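Local coordinates for putative nucleoprotein (PDB 4EWC) that encapsidates the negative-strand RNA genome of infectious salmon anemia virus, protecting it from nucleases and forming the ribonucleoprotein template for transcription and replication, at residues G177-E189 and V224-R237. Numbering follows the deposited sequence.
Sequences GQAIMRILALADE and VNLNDLKAAFRQSR. Unlike the reference sequence in segment 177-189: Met181 (reference Ile).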
loop_
_atom_site.group_PDB
_atom_site.type_symbol
_atom_site.label_atom_id
_atom_site.label_comp_id
_atom_site.label_asym_id
_atom_site.label_seq_id
_atom_site.Cartn_x
_atom_site.Cartn_y
_atom_site.Cartn_z
ATOM N N GLY A 177 -20.306 -17.681 -15.501
ATOM C CA GLY A 177 -19.264 -18.656 -15.267
ATOM C C GLY A 177 -19.242 -19.176 -13.826
ATOM O O GLY A 177 -19.204 -20.385 -13.592
ATOM N N GLN A 178 -19.250 -18.259 -12.862
ATOM C CA GLN A 178 -19.378 -18.616 -11.448
ATOM C C GLN A 178 -20.573 -19.517 -11.197
ATOM O O GLN A 178 -20.478 -20.521 -10.490
ATOM C CB GLN A 178 -19.573 -17.361 -10.604
ATOM C CG GLN A 178 -18.427 -16.395 -10.664
ATOM C CD GLN A 178 -17.144 -17.029 -10.207
ATOM O OE1 GLN A 178 -16.975 -17.305 -9.021
ATOM N NE2 GLN A 178 -16.219 -17.264 -11.153
ATOM N N ALA A 179 -21.704 -19.126 -11.772
ATOM C CA ALA A 179 -22.948 -19.856 -11.597
ATOM C C ALA A 179 -22.846 -21.281 -12.149
ATOM O O ALA A 179 -23.361 -22.223 -11.549
ATOM C CB ALA A 179 -24.092 -19.096 -12.244
ATOM N N ILE A 180 -22.171 -21.427 -13.286
ATOM C CA ILE A 180 -22.001 -22.723 -13.938
ATOM C C ILE A 180 -21.175 -23.700 -13.073
ATOM O O ILE A 180 -21.572 -24.847 -12.864
ATOM C CB ILE A 180 -21.425 -22.532 -15.372
ATOM C CG1 ILE A 180 -22.541 -22.011 -16.295
ATOM C CG2 ILE A 180 -20.830 -23.807 -15.927
ATOM C CD1 ILE A 180 -22.061 -21.401 -17.607
HETATM N N MSE A 181 -20.048 -23.243 -12.537
HETATM C CA MSE A 181 -19.260 -24.091 -11.647
HETATM C C MSE A 181 -20.013 -24.477 -10.360
HETATM O O MSE A 181 -19.854 -25.586 -9.851
HETATM C CB MSE A 181 -17.932 -23.424 -11.261
HETATM C CG MSE A 181 -16.906 -23.323 -12.337
HETATM SE SE MSE A 181 -16.550 -25.028 -13.269
HETATM C CE MSE A 181 -16.197 -26.256 -11.815
ATOM N N ARG A 182 -20.798 -23.552 -9.825
ATOM C CA ARG A 182 -21.500 -23.796 -8.574
ATOM C C ARG A 182 -22.556 -24.853 -8.796
ATOM O O ARG A 182 -22.738 -25.751 -7.971
ATOM C CB ARG A 182 -22.134 -22.511 -8.032
ATOM C CG ARG A 182 -21.165 -21.595 -7.323
ATOM C CD ARG A 182 -21.854 -20.303 -6.893
ATOM N NE ARG A 182 -20.893 -19.247 -6.550
ATOM C CZ ARG A 182 -20.329 -19.096 -5.347
ATOM N NH1 ARG A 182 -20.626 -19.933 -4.355
ATOM N NH2 ARG A 182 -19.467 -18.103 -5.129
ATOM N N ILE A 183 -23.253 -24.741 -9.921
ATOM C CA ILE A 183 -24.266 -25.723 -10.271
ATOM C C ILE A 183 -23.615 -27.062 -10.620
ATOM O O ILE A 183 -24.134 -28.133 -10.293
ATOM C CB ILE A 183 -25.196 -25.211 -11.390
ATOM C CG1 ILE A 183 -26.456 -26.056 -11.464
ATOM C CG2 ILE A 183 -24.507 -25.166 -12.722
ATOM C CD1 ILE A 183 -27.308 -25.916 -10.239
ATOM N N LEU A 184 -22.455 -26.991 -11.260
ATOM C CA LEU A 184 -21.716 -28.195 -11.596
ATOM C C LEU A 184 -21.335 -28.932 -10.328
ATOM O O LEU A 184 -21.593 -30.124 -10.200
ATOM C CB LEU A 184 -20.468 -27.852 -12.394
ATOM C CG LEU A 184 -19.500 -28.998 -12.704
ATOM C CD1 LEU A 184 -20.215 -30.287 -13.076
ATOM C CD2 LEU A 184 -18.591 -28.579 -13.830
ATOM N N ALA A 185 -20.714 -28.209 -9.401
ATOM C CA ALA A 185 -20.355 -28.777 -8.107
ATOM C C ALA A 185 -21.588 -29.399 -7.453
ATOM O O ALA A 185 -21.534 -30.510 -6.922
ATOM C CB ALA A 185 -19.744 -27.718 -7.209
ATOM N N LEU A 186 -22.703 -28.686 -7.516
ATOM C CA LEU A 186 -23.973 -29.209 -7.028
ATOM C C LEU A 186 -24.398 -30.537 -7.686
ATOM O O LEU A 186 -24.763 -31.481 -6.991
ATOM C CB LEU A 186 -25.071 -28.156 -7.207
ATOM C CG LEU A 186 -26.431 -28.548 -6.631
ATOM C CD1 LEU A 186 -26.299 -28.922 -5.173
ATOM C CD2 LEU A 186 -27.418 -27.415 -6.785
ATOM N N ALA A 187 -24.347 -30.602 -9.018
ATOM C CA ALA A 187 -24.724 -31.816 -9.748
ATOM C C ALA A 187 -23.826 -33.009 -9.409
ATOM O O ALA A 187 -24.292 -34.130 -9.202
ATOM C CB ALA A 187 -24.704 -31.561 -11.250
ATOM N N ASP A 188 -22.527 -32.761 -9.363
ATOM C CA ASP A 188 -21.563 -33.805 -9.042
ATOM C C ASP A 188 -21.732 -34.355 -7.614
ATOM O O ASP A 188 -21.222 -35.414 -7.296
ATOM C CB ASP A 188 -20.142 -33.286 -9.252
ATOM C CG ASP A 188 -19.118 -34.386 -9.221
ATOM O OD1 ASP A 188 -19.372 -35.454 -9.808
ATOM O OD2 ASP A 188 -18.050 -34.195 -8.601
ATOM N N GLU A 189 -22.466 -33.636 -6.765
ATOM C CA GLU A 189 -22.735 -34.080 -5.386
ATOM C C GLU A 189 -24.048 -34.864 -5.263
ATOM O O GLU A 189 -24.371 -35.717 -6.103
ATOM C CB GLU A 189 -22.737 -32.880 -4.421
ATOM N N VAL A 224 -32.135 -26.084 -14.639
ATOM C CA VAL A 224 -31.072 -27.025 -14.947
ATOM C C VAL A 224 -31.420 -28.407 -14.438
ATOM O O VAL A 224 -31.804 -28.573 -13.290
ATOM C CB VAL A 224 -29.731 -26.586 -14.342
ATOM C CG1 VAL A 224 -28.687 -27.620 -14.615
ATOM C CG2 VAL A 224 -29.320 -25.253 -14.920
ATOM N N ASN A 225 -31.301 -29.399 -15.309
ATOM C CA ASN A 225 -31.492 -30.779 -14.903
ATOM C C ASN A 225 -30.157 -31.366 -14.436
ATOM O O ASN A 225 -29.267 -31.642 -15.245
ATOM C CB ASN A 225 -32.087 -31.580 -16.047
ATOM C CG ASN A 225 -32.251 -33.068 -15.720
ATOM O OD1 ASN A 225 -31.328 -33.738 -15.228
ATOM N ND2 ASN A 225 -33.432 -33.599 -16.023
ATOM N N LEU A 226 -30.037 -31.578 -13.128
ATOM C CA LEU A 226 -28.777 -31.981 -12.527
ATOM C C LEU A 226 -28.321 -33.392 -12.900
ATOM O O LEU A 226 -27.119 -33.656 -12.910
ATOM C CB LEU A 226 -28.819 -31.818 -10.998
ATOM C CG LEU A 226 -29.157 -30.466 -10.366
ATOM C CD1 LEU A 226 -29.191 -30.616 -8.855
ATOM C CD2 LEU A 226 -28.184 -29.365 -10.768
ATOM N N ASN A 227 -29.254 -34.300 -13.189
ATOM C CA ASN A 227 -28.871 -35.633 -13.685
ATOM C C ASN A 227 -28.204 -35.556 -15.048
ATOM O O ASN A 227 -27.190 -36.208 -15.292
ATOM C CB ASN A 227 -30.068 -36.570 -13.800
ATOM C CG ASN A 227 -30.728 -36.828 -12.478
ATOM O OD1 ASN A 227 -30.403 -36.190 -11.477
ATOM N ND2 ASN A 227 -31.677 -37.756 -12.463
ATOM N N ASP A 228 -28.788 -34.770 -15.939
ATOM C CA ASP A 228 -28.174 -34.571 -17.235
ATOM C C ASP A 228 -26.794 -33.965 -17.036
ATOM O O ASP A 228 -25.815 -34.416 -17.632
ATOM C CB ASP A 228 -29.031 -33.675 -18.138
ATOM C CG ASP A 228 -30.378 -34.277 -18.441
ATOM O OD1 ASP A 228 -30.575 -35.478 -18.165
ATOM O OD2 ASP A 228 -31.255 -33.547 -18.960
ATOM N N LEU A 229 -26.721 -32.955 -16.174
ATOM C CA LEU A 229 -25.455 -32.277 -15.928
ATOM C C LEU A 229 -24.404 -33.209 -15.332
ATOM O O LEU A 229 -23.232 -33.143 -15.690
ATOM C CB LEU A 229 -25.649 -31.050 -15.039
ATOM C CG LEU A 229 -24.331 -30.280 -14.868
ATOM C CD1 LEU A 229 -23.655 -30.061 -16.234
ATOM C CD2 LEU A 229 -24.508 -28.953 -14.109
ATOM N N LYS A 230 -24.831 -34.072 -14.419
ATOM C CA LYS A 230 -23.937 -35.009 -13.772
ATOM C C LYS A 230 -23.407 -36.031 -14.775
ATOM O O LYS A 230 -22.202 -36.233 -14.894
ATOM C CB LYS A 230 -24.671 -35.711 -12.632
ATOM C CG LYS A 230 -23.864 -36.788 -11.963
ATOM C CD LYS A 230 -24.713 -37.585 -11.017
ATOM C CE LYS A 230 -23.813 -38.464 -10.149
ATOM N NZ LYS A 230 -24.558 -39.197 -9.092
ATOM N N ALA A 231 -24.328 -36.664 -15.496
ATOM C CA ALA A 231 -24.003 -37.660 -16.519
ATOM C C ALA A 231 -23.065 -37.126 -17.602
ATOM O O ALA A 231 -22.139 -37.824 -18.027
ATOM C CB ALA A 231 -25.291 -38.212 -17.156
ATOM N N ALA A 232 -23.316 -35.892 -18.031
ATOM C CA ALA A 232 -22.510 -35.230 -19.041
ATOM C C ALA A 232 -21.095 -35.026 -18.523
ATOM O O ALA A 232 -20.106 -35.303 -19.214
ATOM C CB ALA A 232 -23.135 -33.894 -19.415
ATOM N N PHE A 233 -21.010 -34.552 -17.288
ATOM C CA PHE A 233 -19.738 -34.400 -16.601
ATOM C C PHE A 233 -18.973 -35.739 -16.472
ATOM O O PHE A 233 -17.833 -35.847 -16.923
ATOM C CB PHE A 233 -19.957 -33.727 -15.236
ATOM C CG PHE A 233 -18.716 -33.637 -14.398
ATOM C CD1 PHE A 233 -17.580 -33.023 -14.896
ATOM C CD2 PHE A 233 -18.689 -34.150 -13.097
ATOM C CE1 PHE A 233 -16.435 -32.927 -14.118
ATOM C CE2 PHE A 233 -17.550 -34.054 -12.308
ATOM C CZ PHE A 233 -16.418 -33.447 -12.813
ATOM N N ARG A 234 -19.603 -36.752 -15.880
ATOM C CA ARG A 234 -18.955 -38.055 -15.646
ATOM C C ARG A 234 -18.419 -38.742 -16.922
ATOM O O ARG A 234 -17.483 -39.537 -16.864
ATOM C CB ARG A 234 -19.915 -39.002 -14.931
ATOM C CG ARG A 234 -20.407 -38.508 -13.586
ATOM C CD ARG A 234 -19.281 -38.441 -12.583
ATOM N NE ARG A 234 -19.693 -37.798 -11.324
ATOM C CZ ARG A 234 -20.145 -38.453 -10.257
ATOM N NH1 ARG A 234 -20.256 -39.773 -10.287
ATOM N NH2 ARG A 234 -20.490 -37.785 -9.168
ATOM N N GLN A 235 -19.020 -38.431 -18.065
ATOM C CA GLN A 235 -18.626 -39.033 -19.325
ATOM C C GLN A 235 -17.606 -38.202 -20.056
ATOM O O GLN A 235 -16.763 -38.732 -20.783
ATOM C CB GLN A 235 -19.843 -39.199 -20.224
ATOM C CG GLN A 235 -20.777 -40.227 -19.693
ATOM C CD GLN A 235 -21.669 -40.790 -20.760
ATOM O OE1 GLN A 235 -21.727 -40.267 -21.879
ATOM N NE2 GLN A 235 -22.370 -41.872 -20.428
ATOM N N SER A 236 -17.710 -36.894 -19.889
ATOM C CA SER A 236 -16.828 -35.987 -20.591
ATOM C C SER A 236 -15.463 -35.894 -19.956
ATOM O O SER A 236 -14.500 -35.588 -20.641
ATOM C CB SER A 236 -17.442 -34.593 -20.660
ATOM O OG SER A 236 -18.653 -34.622 -21.392
ATOM N N ARG A 237 -15.381 -36.129 -18.654
ATOM C CA ARG A 237 -14.134 -35.865 -17.954
ATOM C C ARG A 237 -13.050 -36.906 -18.284
ATOM O O ARG A 237 -13.372 -37.992 -18.765
ATOM C CB ARG A 237 -14.389 -35.752 -16.450
ATOM C CG ARG A 237 -14.932 -37.001 -15.822
ATOM C CD ARG A 237 -15.264 -36.778 -14.370
ATOM N NE ARG A 237 -15.690 -38.037 -13.776
ATOM C CZ ARG A 237 -15.975 -38.215 -12.496
ATOM N NH1 ARG A 237 -15.891 -37.209 -11.630
ATOM N NH2 ARG A 237 -16.355 -39.410 -12.092
#
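Ala187 sits where two helices of the largely alpha-helical nucleoprotein cross almost at a right angle (-87°), the C-terminal turns of 174-188 meeting 226-236 with the segment axes 8.5 Å apart. The small side chain is consistent with so close an approach: Ala187 CB lies against the backbone, 3.6 Å from Leu226 O, and also meets CG of Leu229. On one side Ile183 reaches Leu226, CD1 to CD2 at 3.6 Å, and touches Val224 at the end of strand 219-224. Leu229 CD2 packs against Ile183 CG2, Leu184 CA and the Ala187 methyl, and Phe162 and Leu158 of helix 142-162 continue this apolar layer. Leu184, whose chi1 of 174° sends CG away from the backbone N, lays CD1 over one face of the Phe233 ring, a CH-pi contact 4.2 Å from the centroid; Arg237 CD covers the opposite face. At the ring edge the contact turns polar, Asp188 OD1 lying 3.4 Å from Phe233 CE2. Asp188 divides its carboxylate, OD2 hydrogen-bonded with Tyr304 OH while OD1 forms the salt bridge with Arg234. Arg237, in a probable nuclear localization signal, salt-bridges Glu253 through NE and merely brings its charge near Asp188. Carboxylate and Arg234 guanidinium stand nearly perpendicular, and Arg234 NE and NH2 converge on one oxygen, 2.8 Å and 2.7 Å from Asp188 OD1.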